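Local coordinates for NolR (Sinorhizobium fredii, PDB 4OMZ), which regulates transcription of rhizobial nodulation and symbiosis genes as a DNA-binding protein of the ArsR helix-turn-helix family, at residues S24-P29 with D88-I93; L33-L38 with S64-Q69; V39-A44 with A49-L54; S73-R76 with I81-S84. All coordinates share one frame; numbering follows the deposited sequence.

How the contacts relate
Contact 2 lies near the centre of the chain, with the others around it. Its centre is about 8 Å from that of contact 1, where Met26 CG packs 3.8 Å from Leu35 CD1, and about 10 Å from that of contact 3, where Ser37 CB packs against Met43 CE. Contacts 3 and 4, centres about 12 Å apart, share one small sheet through a probable 2.9 Å hydrogen bond from Tyr83 N to Met43 O. The loop closed by contact 1 encloses the other three. Contact 2 ties helix 56-68, and contact 3 helix 45-51, to helix 29-40 and the following chain; contact 4 builds the wing, and contacts 1, 2 and 3 touch the second subunit.

Contact 1. Residues S24-P29 with D88-I93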
loop_
_atom_site.group_PDB
_atom_site.type_symbol
_atom_site.label_atom_id
_atom_site.label_comp_id
_atom_site.label_asym_id
_atom_site.label_seq_id
_atom_site.Cartn_x
_atom_site.Cartn_y
_atom_site.Cartn_z
ATOM N N SER A 24 -2.603 2.743 -2.995
ATOM C CA SER A 24 -3.000 4.037 -2.469
ATOM C C SER A 24 -4.377 3.919 -1.853
ATOM O O SER A 24 -4.646 4.527 -0.818
ATOM C CB SER A 24 -3.000 5.099 -3.566
ATOM O OG SER A 24 -1.674 5.445 -3.921
ATOM N N ALA A 25 -5.251 3.145 -2.496
ATOM C CA ALA A 25 -6.563 2.887 -1.907
ATOM C C ALA A 25 -6.412 2.177 -0.571
ATOM O O ALA A 25 -7.196 2.408 0.349
ATOM C CB ALA A 25 -7.430 2.071 -2.833
ATOM N N MET A 26 -5.419 1.301 -0.456
ATOM C CA MET A 26 -5.254 0.598 0.819
ATOM C C MET A 26 -4.345 1.292 1.842
ATOM O O MET A 26 -4.440 1.010 3.034
ATOM C CB MET A 26 -4.725 -0.813 0.580
ATOM C CG MET A 26 -5.719 -1.726 -0.092
ATOM S SD MET A 26 -5.155 -3.430 -0.065
ATOM C CE MET A 26 -5.443 -3.841 1.661
ATOM N N ALA A 27 -3.487 2.205 1.395
ATOM C CA ALA A 27 -2.459 2.760 2.280
ATOM C C ALA A 27 -3.004 3.881 3.163
ATOM O O ALA A 27 -2.482 4.995 3.172
ATOM C CB ALA A 27 -1.268 3.261 1.472
ATOM N N ASN A 28 -4.067 3.572 3.896
ATOM C CA ASN A 28 -4.636 4.488 4.871
ATOM C C ASN A 28 -5.149 3.671 6.051
ATOM O O ASN A 28 -5.790 2.638 5.850
ATOM C CB ASN A 28 -5.755 5.315 4.238
ATOM C CG ASN A 28 -6.399 6.277 5.217
ATOM O OD1 ASN A 28 -7.359 5.935 5.914
ATOM N ND2 ASN A 28 -5.878 7.496 5.266
ATOM N N PRO A 29 -4.856 4.113 7.285
ATOM C CA PRO A 29 -5.197 3.303 8.464
ATOM C C PRO A 29 -6.701 3.066 8.605
ATOM O O PRO A 29 -7.138 1.947 8.914
ATOM C CB PRO A 29 -4.658 4.135 9.635
ATOM C CG PRO A 29 -4.515 5.519 9.099
ATOM C CD PRO A 29 -4.190 5.375 7.651
ATOM N N ASP A 88 -10.013 -10.208 -4.184
ATOM C CA ASP A 88 -8.841 -11.069 -4.106
ATOM C C ASP A 88 -7.568 -10.252 -3.839
ATOM O O ASP A 88 -6.689 -10.682 -3.089
ATOM C CB ASP A 88 -8.695 -11.888 -5.386
ATOM C CG ASP A 88 -7.417 -12.697 -5.412
ATOM O OD1 ASP A 88 -7.381 -13.767 -4.772
ATOM O OD2 ASP A 88 -6.452 -12.263 -6.078
ATOM N N SER A 89 -7.479 -9.078 -4.459
ATOM C CA SER A 89 -6.357 -8.163 -4.252
ATOM C C SER A 89 -6.210 -7.747 -2.786
ATOM O O SER A 89 -5.130 -7.880 -2.186
ATOM C CB SER A 89 -6.532 -6.914 -5.111
ATOM O OG SER A 89 -6.502 -7.230 -6.487
ATOM N N VAL A 90 -7.305 -7.241 -2.222
ATOM C CA VAL A 90 -7.319 -6.806 -0.832
ATOM C C VAL A 90 -6.924 -7.967 0.066
ATOM O O VAL A 90 -6.123 -7.805 0.981
ATOM C CB VAL A 90 -8.708 -6.263 -0.403
ATOM C CG1 VAL A 90 -8.765 -6.073 1.106
ATOM C CG2 VAL A 90 -8.999 -4.949 -1.106
ATOM N N MET A 91 -7.457 -9.148 -0.217
ATOM C CA MET A 91 -7.141 -10.301 0.608
ATOM C C MET A 91 -5.669 -10.688 0.518
ATOM O O MET A 91 -5.072 -11.085 1.520
ATOM C CB MET A 91 -8.033 -11.485 0.232
ATOM C CG MET A 91 -9.359 -11.462 0.970
ATOM S SD MET A 91 -10.635 -12.481 0.221
ATOM C CE MET A 91 -12.039 -11.393 0.426
ATOM N N LYS A 92 -5.073 -10.558 -0.661
ATOM C CA LYS A 92 -3.657 -10.873 -0.798
ATOM C C LYS A 92 -2.795 -9.875 -0.031
ATOM O O LYS A 92 -1.827 -10.262 0.633
ATOM C CB LYS A 92 -3.247 -10.916 -2.269
ATOM C CG LYS A 92 -3.608 -12.232 -2.943
ATOM C CD LYS A 92 -3.569 -12.135 -4.457
ATOM C CE LYS A 92 -3.753 -13.500 -5.080
ATOM N NZ LYS A 92 -2.450 -14.104 -5.453
ATOM N N ILE A 93 -3.147 -8.594 -0.104
ATOM C CA ILE A 93 -2.370 -7.595 0.626
ATOM C C ILE A 93 -2.536 -7.780 2.135
ATOM O O ILE A 93 -1.557 -7.716 2.876
ATOM C CB ILE A 93 -2.751 -6.162 0.226
ATOM C CG1 ILE A 93 -2.394 -5.925 -1.245
ATOM C CG2 ILE A 93 -2.021 -5.152 1.097
ATOM C CD1 ILE A 93 -0.940 -6.172 -1.564
#
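A single side chain, that of Met26, carries the whole contribution of residues 24-29, reaching across to Val90 and Ile93 from a backbone whose closest CA pair, Met26 and Val90, is 7.9 Å apart. The methionine lies in the last turn of helix 10-26, and its terminal thioether does the touching. SD sits 3.7 Å from Ile93 CB, while the methyl CE lies the same 3.7 Å from Ile93 CG2; the two side chains pass at an angle. A bend about the CG-SD bond (chi3 74°) turns CE aside, which also brings it 4.0 Å from Val90 CG1. The contact is buried and apolar throughout, with no hydrogen bond between the segments. With Met26 cut back to an alanine, a gap is likely to open between the two helices, leaving Val90 and Ile93 without their partner on this side. Leu32 packs on the same methionine from helix 29-40. Beyond Met26 the chain makes an inverse gamma turn centred on Ala27, after which Asn28 caps the next helix through OD1, bonded to Arg31 N. Ala27 packs on Leu23 of the second subunit, and Ile93 on Ala96 of that subunit. First and last helices joined beside a subunit interface in this way are a feature of the dimeric winged-helix fold of ArsR-family regulators.

Contact 2. Residues L33-L38 with S64-Q69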
loop_
_atom_site.group_PDB
_atom_site.type_symbol
_atom_site.label_atom_id
_atom_site.label_comp_id
_atom_site.label_asym_id
_atom_site.label_seq_id
_atom_site.Cartn_x
_atom_site.Cartn_y
_atom_site.Cartn_z
ATOM N N LEU A 33 -8.668 -0.530 8.333
ATOM C CA LEU A 33 -9.618 -1.033 9.328
ATOM C C LEU A 33 -10.976 -1.359 8.691
ATOM O O LEU A 33 -11.601 -2.390 8.994
ATOM C CB LEU A 33 -9.786 -0.018 10.460
ATOM C CG LEU A 33 -8.531 0.227 11.302
ATOM C CD1 LEU A 33 -8.740 1.386 12.258
ATOM C CD2 LEU A 33 -8.132 -1.029 12.065
ATOM N N ILE A 34 -11.420 -0.467 7.809
ATOM C CA ILE A 34 -12.633 -0.669 7.028
ATOM C C ILE A 34 -12.562 -1.958 6.205
ATOM O O ILE A 34 -13.480 -2.766 6.243
ATOM C CB ILE A 34 -12.898 0.516 6.082
ATOM C CG1 ILE A 34 -13.254 1.771 6.881
ATOM C CG2 ILE A 34 -14.005 0.173 5.093
ATOM C CD1 ILE A 34 -13.112 3.060 6.096
ATOM N N LEU A 35 -11.477 -2.145 5.459
ATOM C CA LEU A 35 -11.338 -3.331 4.614
ATOM C C LEU A 35 -11.237 -4.610 5.435
ATOM O O LEU A 35 -11.726 -5.655 5.018
ATOM C CB LEU A 35 -10.114 -3.208 3.698
ATOM C CG LEU A 35 -10.293 -2.330 2.461
ATOM C CD1 LEU A 35 -8.961 -2.042 1.811
ATOM C CD2 LEU A 35 -11.237 -2.990 1.473
ATOM N N ASP A 36 -10.601 -4.526 6.600
ATOM C CA ASP A 36 -10.528 -5.670 7.504
ATOM C C ASP A 36 -11.948 -6.078 7.905
ATOM O O ASP A 36 -12.398 -7.224 7.685
ATOM C CB ASP A 36 -9.687 -5.321 8.732
ATOM C CG ASP A 36 -9.014 -6.533 9.344
ATOM O OD1 ASP A 36 -8.192 -7.167 8.650
ATOM O OD2 ASP A 36 -9.296 -6.847 10.520
ATOM N N SER A 37 -12.682 -5.094 8.410
ATOM C CA SER A 37 -14.043 -5.325 8.858
ATOM C C SER A 37 -14.940 -5.849 7.732
ATOM O O SER A 37 -15.692 -6.801 7.925
ATOM C CB SER A 37 -14.611 -4.034 9.439
ATOM O OG SER A 37 -13.725 -3.479 10.390
ATOM N N LEU A 38 -14.838 -5.243 6.555
ATOM C CA LEU A 38 -15.660 -5.621 5.411
ATOM C C LEU A 38 -15.269 -6.979 4.845
ATOM O O LEU A 38 -16.086 -7.646 4.207
ATOM C CB LEU A 38 -15.566 -4.558 4.319
ATOM C CG LEU A 38 -16.262 -3.239 4.646
ATOM C CD1 LEU A 38 -16.327 -2.343 3.420
ATOM C CD2 LEU A 38 -17.656 -3.523 5.181
ATOM N N SER A 64 -15.969 5.850 -0.885
ATOM C CA SER A 64 -15.874 6.337 -2.250
ATOM C C SER A 64 -14.511 6.017 -2.853
ATOM O O SER A 64 -14.436 5.552 -4.001
ATOM C CB SER A 64 -16.140 7.842 -2.304
ATOM O OG SER A 64 -15.644 8.406 -3.507
ATOM N N LYS A 65 -13.435 6.224 -2.086
ATOM C CA LYS A 65 -12.124 5.945 -2.702
ATOM C C LYS A 65 -11.915 4.429 -2.915
ATOM O O LYS A 65 -11.262 4.001 -3.880
ATOM C CB LYS A 65 -10.986 6.545 -1.880
ATOM C CG LYS A 65 -9.626 5.909 -2.173
ATOM C CD LYS A 65 -8.601 6.946 -2.637
ATOM C CE LYS A 65 -7.365 6.305 -3.266
ATOM N NZ LYS A 65 -6.159 7.176 -3.165
ATOM N N LEU A 66 -12.476 3.630 -2.009
ATOM C CA LEU A 66 -12.437 2.179 -2.122
ATOM C C LEU A 66 -13.252 1.684 -3.311
ATOM O O LEU A 66 -12.862 0.719 -3.969
ATOM C CB LEU A 66 -12.957 1.523 -0.839
ATOM C CG LEU A 66 -12.105 1.538 0.430
ATOM C CD1 LEU A 66 -12.789 0.787 1.578
ATOM C CD2 LEU A 66 -10.745 0.942 0.124
ATOM N N ARG A 67 -14.391 2.327 -3.573
ATOM C CA ARG A 67 -15.222 1.944 -4.714
ATOM C C ARG A 67 -14.498 2.305 -6.000
ATOM O O ARG A 67 -14.619 1.600 -7.009
ATOM C CB ARG A 67 -16.598 2.621 -4.697
ATOM C CG ARG A 67 -17.584 2.105 -3.656
ATOM C CD ARG A 67 -18.917 2.828 -3.772
ATOM N NE ARG A 67 -19.781 2.185 -4.757
ATOM C CZ ARG A 67 -21.106 2.125 -4.663
ATOM N NH1 ARG A 67 -21.724 2.694 -3.635
ATOM N NH2 ARG A 67 -21.817 1.508 -5.600
ATOM N N ALA A 68 -13.753 3.409 -5.958
ATOM C CA ALA A 68 -12.996 3.859 -7.126
ATOM C C ALA A 68 -11.967 2.811 -7.581
ATOM O O ALA A 68 -11.667 2.692 -8.769
ATOM C CB ALA A 68 -12.308 5.183 -6.828
ATOM N N GLN A 69 -11.437 2.046 -6.632
ATOM C CA GLN A 69 -10.505 0.972 -6.950
ATOM C C GLN A 69 -11.198 -0.384 -6.988
ATOM O O GLN A 69 -10.532 -1.416 -6.969
ATOM C CB GLN A 69 -9.363 0.939 -5.937
ATOM C CG GLN A 69 -8.315 2.014 -6.140
ATOM C CD GLN A 69 -7.533 1.827 -7.416
ATOM O OE1 GLN A 69 -7.279 0.699 -7.842
ATOM N NE2 GLN A 69 -7.129 2.931 -8.028
#
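Ile34 is the first residue of helix 29-40 here to meet helix 56-68, its CG2 branch lying 3.8 Å from Leu66 CD1. Chi1 of -68° puts CG1 beside the backbone N and leaves the CG2 methyl anti to it, and the two side chains lie skew to each other. Leu35 follows, chiefly on the CD2 branch of the same leucine: its CD1 is 3.9 Å from Leu66 CD2 and its CG 4.0 Å from that same methyl. Leu35 and Leu66 run past one another in opposite directions, each with its branched end alongside the other's. Helix 56-68 is the second helix of the helix-turn-helix formed with helix 45-51, the one that probably reads DNA as in other ArsR-family proteins, and Leu66 ties its C-terminal part to the protein interior. Further along, Ser37 turns its hydroxyl back to its own helix, where OG donates to Leu33 O over 2.8 Å, a bond that satisfies the buried hydroxyl. That carbonyl also accepts from Ser37 N, the two donors arriving from opposite faces of its plane. Leu38 packs on Val72 and on Leu48 of helix 45-51.

Contact 3. Residues V39-A44 with A49-L54; sequences VKEEMA and ANKVGL
Glu41 and Lys51 meet at a slant through their charged ends, in a salt bridge of 2.9 Å from Lys51 NZ to Glu41 OE2. The ammonium approaches from the side of the other carboxylate oxygen, using the syn lone pair of OE2. Glu41 reaches this position with CG set between its backbone N and carbonyl carbon (chi1 47°) and an extended chain beyond. Lys51 answers with CG anti to its N and a kink at chi2 (126°), which swings the aliphatic part across toward the segment 39-44. Along that part Met43 offers its methyl, CE standing 4.3 Å from Lys51 CD. The bridge ties helix 45-51, the first helix of the helix-turn-helix, to the chain leaving helix 29-40 for strand 43-44. Were Lys51 replaced by an alanine, the Glu41 carboxylate would probably lose its mate and one side of the Met43 methyl its cover. Gly53, with positive phi, is the C' residue of a Schellman motif, in which Leu54 N bonds to Ala49 O over 2.8 Å and Gly53 N makes a weak bond to Asn50 O. Lys51 also packs on Leu8 of the second subunit, and its backbone is hydrogen-bonded to that subunit.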
loop_
_atom_site.group_PDB
_atom_site.type_symbol
_atom_site.label_atom_id
_atom_site.label_comp_id
_atom_site.label_asym_id
_atom_site.label_seq_id
_atom_site.Cartn_x
_atom_site.Cartn_y
_atom_site.Cartn_z
ATOM N N VAL A 39 -14.023 -7.387 5.056
ATOM C CA VAL A 39 -13.630 -8.724 4.633
ATOM C C VAL A 39 -14.260 -9.751 5.562
ATOM O O VAL A 39 -14.660 -10.827 5.115
ATOM C CB VAL A 39 -12.091 -8.907 4.615
ATOM C CG1 VAL A 39 -11.713 -10.365 4.814
ATOM C CG2 VAL A 39 -11.514 -8.392 3.311
ATOM N N LYS A 40 -14.436 -9.412 6.838
ATOM C CA LYS A 40 -14.904 -10.484 7.717
ATOM C C LYS A 40 -16.405 -10.414 8.011
ATOM O O LYS A 40 -16.952 -11.335 8.622
ATOM C CB LYS A 40 -14.136 -10.503 9.045
ATOM C CG LYS A 40 -12.840 -9.734 9.056
ATOM C CD LYS A 40 -11.716 -10.531 8.417
ATOM C CE LYS A 40 -10.347 -10.057 8.877
ATOM N NZ LYS A 40 -10.020 -10.554 10.245
ATOM N N GLU A 41 -17.078 -9.361 7.549
ATOM C CA GLU A 41 -18.526 -9.263 7.730
ATOM C C GLU A 41 -19.202 -8.189 6.860
ATOM O O GLU A 41 -18.565 -7.215 6.460
ATOM C CB GLU A 41 -18.778 -9.017 9.223
ATOM C CG GLU A 41 -17.862 -7.931 9.777
ATOM C CD GLU A 41 -17.908 -7.772 11.289
ATOM O OE1 GLU A 41 -18.938 -8.103 11.917
ATOM O OE2 GLU A 41 -16.887 -7.304 11.846
ATOM N N GLU A 42 -20.494 -8.371 6.581
ATOM C CA GLU A 42 -21.341 -7.321 6.000
ATOM C C GLU A 42 -21.750 -6.266 7.015
ATOM O O GLU A 42 -22.076 -6.589 8.156
ATOM C CB GLU A 42 -22.627 -7.889 5.396
ATOM C CG GLU A 42 -22.519 -8.667 4.115
ATOM C CD GLU A 42 -23.894 -8.893 3.495
ATOM O OE1 GLU A 42 -24.745 -9.541 4.147
ATOM O OE2 GLU A 42 -24.130 -8.418 2.359
ATOM N N MET A 43 -21.752 -5.005 6.597
ATOM C CA MET A 43 -22.184 -3.923 7.474
ATOM C C MET A 43 -22.936 -2.813 6.761
ATOM O O MET A 43 -22.575 -2.405 5.653
ATOM C CB MET A 43 -20.999 -3.305 8.212
ATOM C CG MET A 43 -20.363 -4.215 9.227
ATOM S SD MET A 43 -19.209 -3.335 10.276
ATOM C CE MET A 43 -17.851 -4.478 10.210
ATOM N N ALA A 44 -23.987 -2.326 7.415
ATOM C CA ALA A 44 -24.640 -1.117 6.963
ATOM C C ALA A 44 -23.689 0.005 7.333
ATOM O O ALA A 44 -22.892 -0.135 8.258
ATOM C CB ALA A 44 -25.994 -0.941 7.609
ATOM N N ALA A 49 -19.172 2.700 10.294
ATOM C CA ALA A 49 -18.608 3.967 10.772
ATOM C C ALA A 49 -18.242 3.821 12.239
ATOM O O ALA A 49 -17.296 4.440 12.739
ATOM C CB ALA A 49 -19.593 5.108 10.579
ATOM N N ASN A 50 -19.028 2.979 12.897
ATOM C CA ASN A 50 -18.908 2.632 14.298
ATOM C C ASN A 50 -17.737 1.769 14.722
ATOM O O ASN A 50 -17.003 2.096 15.658
ATOM C CB ASN A 50 -20.139 1.836 14.628
ATOM C CG ASN A 50 -21.241 2.673 15.000
ATOM O OD1 ASN A 50 -21.101 3.901 15.051
ATOM N ND2 ASN A 50 -22.415 2.063 15.158
ATOM N N LYS A 51 -17.546 0.680 13.983
ATOM C CA LYS A 51 -16.504 -0.278 14.300
ATOM C C LYS A 51 -15.141 0.360 14.066
ATOM O O LYS A 51 -14.194 0.122 14.815
ATOM C CB LYS A 51 -16.688 -1.556 13.483
ATOM C CG LYS A 51 -15.630 -2.586 13.751
ATOM C CD LYS A 51 -16.261 -3.915 14.133
ATOM C CE LYS A 51 -15.175 -4.926 14.429
ATOM N NZ LYS A 51 -15.593 -6.327 14.217
ATOM N N VAL A 52 -15.053 1.197 13.039
ATOM C CA VAL A 52 -13.785 1.821 12.688
ATOM C C VAL A 52 -13.619 3.122 13.464
ATOM O O VAL A 52 -12.561 3.748 13.430
ATOM C CB VAL A 52 -13.697 2.099 11.179
ATOM C CG1 VAL A 52 -13.765 0.792 10.397
ATOM C CG2 VAL A 52 -14.810 3.044 10.764
ATOM N N GLY A 53 -14.684 3.521 14.154
ATOM C CA GLY A 53 -14.688 4.704 14.995
ATOM C C GLY A 53 -14.455 6.010 14.266
ATOM O O GLY A 53 -13.523 6.748 14.585
ATOM N N LEU A 54 -15.281 6.297 13.269
ATOM C CA LEU A 54 -15.183 7.570 12.565
ATOM C C LEU A 54 -16.576 8.046 12.165
ATOM O O LEU A 54 -17.538 7.279 12.238
ATOM C CB LEU A 54 -14.231 7.465 11.375
ATOM C CG LEU A 54 -14.524 6.541 10.202
ATOM C CD1 LEU A 54 -15.210 7.290 9.141
ATOM C CD2 LEU A 54 -13.242 5.995 9.641
#

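Contact 4. Residues S73-R76 with I81-S84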
loop_
_atom_site.group_PDB
_atom_site.type_symbol
_atom_site.label_atom_id
_atom_site.label_comp_id
_atom_site.label_asym_id
_atom_site.label_seq_id
_atom_site.Cartn_x
_atom_site.Cartn_y
_atom_site.Cartn_z
ATOM N N SER A 73 -18.027 -4.441 -2.605
ATOM C CA SER A 73 -19.297 -4.788 -3.206
ATOM C C SER A 73 -20.424 -4.260 -2.323
ATOM O O SER A 73 -20.245 -4.058 -1.111
ATOM C CB SER A 73 -19.411 -6.298 -3.374
ATOM O OG SER A 73 -18.462 -6.774 -4.310
ATOM N N THR A 74 -21.589 -4.051 -2.922
ATOM C CA THR A 74 -22.727 -3.536 -2.182
ATOM C C THR A 74 -23.950 -4.392 -2.426
ATOM O O THR A 74 -24.048 -5.093 -3.429
ATOM C CB THR A 74 -23.070 -2.081 -2.573
ATOM O OG1 THR A 74 -23.443 -2.021 -3.958
ATOM C CG2 THR A 74 -21.897 -1.149 -2.308
ATOM N N ARG A 75 -24.886 -4.332 -1.491
ATOM C CA ARG A 75 -26.164 -4.999 -1.665
ATOM C C ARG A 75 -27.223 -4.127 -1.000
ATOM O O ARG A 75 -26.977 -3.543 0.054
ATOM C CB ARG A 75 -26.106 -6.408 -1.081
ATOM C CG ARG A 75 -27.372 -6.905 -0.460
ATOM C CD ARG A 75 -27.106 -8.091 0.444
ATOM N NE ARG A 75 -28.164 -8.229 1.436
ATOM C CZ ARG A 75 -28.006 -7.995 2.732
ATOM N NH1 ARG A 75 -26.824 -7.626 3.198
ATOM N NH2 ARG A 75 -29.028 -8.140 3.559
ATOM N N ARG A 76 -28.402 -4.021 -1.600
ATOM C CA ARG A 76 -29.379 -3.076 -1.074
ATOM C C ARG A 76 -30.639 -3.772 -0.551
ATOM O O ARG A 76 -31.301 -4.511 -1.271
ATOM C CB ARG A 76 -29.730 -2.055 -2.158
ATOM C CG ARG A 76 -30.816 -1.080 -1.783
ATOM C CD ARG A 76 -31.080 -0.102 -2.922
ATOM N NE ARG A 76 -32.501 -0.052 -3.261
ATOM C CZ ARG A 76 -33.012 -0.524 -4.396
ATOM N NH1 ARG A 76 -32.214 -1.084 -5.294
ATOM N NH2 ARG A 76 -34.315 -0.447 -4.630
ATOM N N ILE A 81 -27.950 0.243 2.529
ATOM C CA ILE A 81 -26.858 -0.343 1.777
ATOM C C ILE A 81 -25.943 -1.127 2.705
ATOM O O ILE A 81 -25.530 -0.632 3.754
ATOM C CB ILE A 81 -26.039 0.731 1.024
ATOM C CG1 ILE A 81 -26.944 1.572 0.119
ATOM C CG2 ILE A 81 -24.927 0.083 0.208
ATOM C CD1 ILE A 81 -27.562 0.800 -1.031
ATOM N N TYR A 82 -25.646 -2.358 2.311
ATOM C CA TYR A 82 -24.718 -3.206 3.039
ATOM C C TYR A 82 -23.463 -3.390 2.211
ATOM O O TYR A 82 -23.526 -3.846 1.066
ATOM C CB TYR A 82 -25.341 -4.565 3.367
ATOM C CG TYR A 82 -26.453 -4.485 4.387
ATOM C CD1 TYR A 82 -26.169 -4.447 5.747
ATOM C CD2 TYR A 82 -27.783 -4.456 3.995
ATOM C CE1 TYR A 82 -27.175 -4.372 6.689
ATOM C CE2 TYR A 82 -28.800 -4.379 4.930
ATOM C CZ TYR A 82 -28.489 -4.340 6.276
ATOM O OH TYR A 82 -29.495 -4.265 7.216
ATOM N N TYR A 83 -22.329 -3.031 2.806
ATOM C CA TYR A 83 -21.032 -3.117 2.149
ATOM C C TYR A 83 -20.290 -4.383 2.546
ATOM O O TYR A 83 -20.417 -4.859 3.674
ATOM C CB TYR A 83 -20.179 -1.897 2.495
ATOM C CG TYR A 83 -20.551 -0.645 1.739
ATOM C CD1 TYR A 83 -21.638 0.129 2.124
ATOM C CD2 TYR A 83 -19.803 -0.226 0.648
ATOM C CE1 TYR A 83 -21.972 1.284 1.436
ATOM C CE2 TYR A 83 -20.132 0.921 -0.046
ATOM C CZ TYR A 83 -21.214 1.673 0.350
ATOM O OH TYR A 83 -21.535 2.816 -0.348
ATOM N N SER A 84 -19.522 -4.930 1.611
ATOM C CA SER A 84 -18.641 -6.051 1.919
ATOM C C SER A 84 -17.438 -5.980 1.004
ATOM O O SER A 84 -17.408 -5.161 0.092
ATOM C CB SER A 84 -19.366 -7.390 1.761
ATOM O OG SER A 84 -19.951 -7.503 0.476
#
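Strands 73-76 and 81-84 run antiparallel at 155° with their axes 4.7 Å apart, and four backbone hydrogen bonds of 2.9 Å join them: two between Ser73 and Ser84, two between Arg75 and Tyr82. They form the beta hairpin that serves as the wing of the winged-helix fold, which in ArsR-family proteins is generally placed to approach DNA. Thr74 with Tyr83 and Arg76 with Ile81 are the non-hydrogen-bonded pairs. On the face bearing Arg75, Tyr82 and the serines, the Arg75 guanidinium lies flat on the Tyr82 ring, with centres 4.5 Å apart and planes at 17°. An extended chain from CG to NE carries the group there, and NH1 comes 3.4 Å from Tyr82 CG. The same NH1 makes a salt bridge to OE2 of Glu42, in the turn after helix 29-40, so ring and carboxylate both hold the guanidinium. On the other face Ile81 reaches both neighbours on the opposite strand: its CG2 approaches Thr74 CB, and its CD1 lies 3.8 Å from Arg76 CB, at the start of that arginine's chain. Tyr83 is the buried member of this face, packing on Leu63 of helix 56-68. Thr74 chi1 (62°) sets OG1 between the backbone N and carbonyl carbon, leaving CG2 over the Tyr83 ring in a CH-pi contact, 3.9 Å from the centroid, displaced toward the rim and nearest CE2.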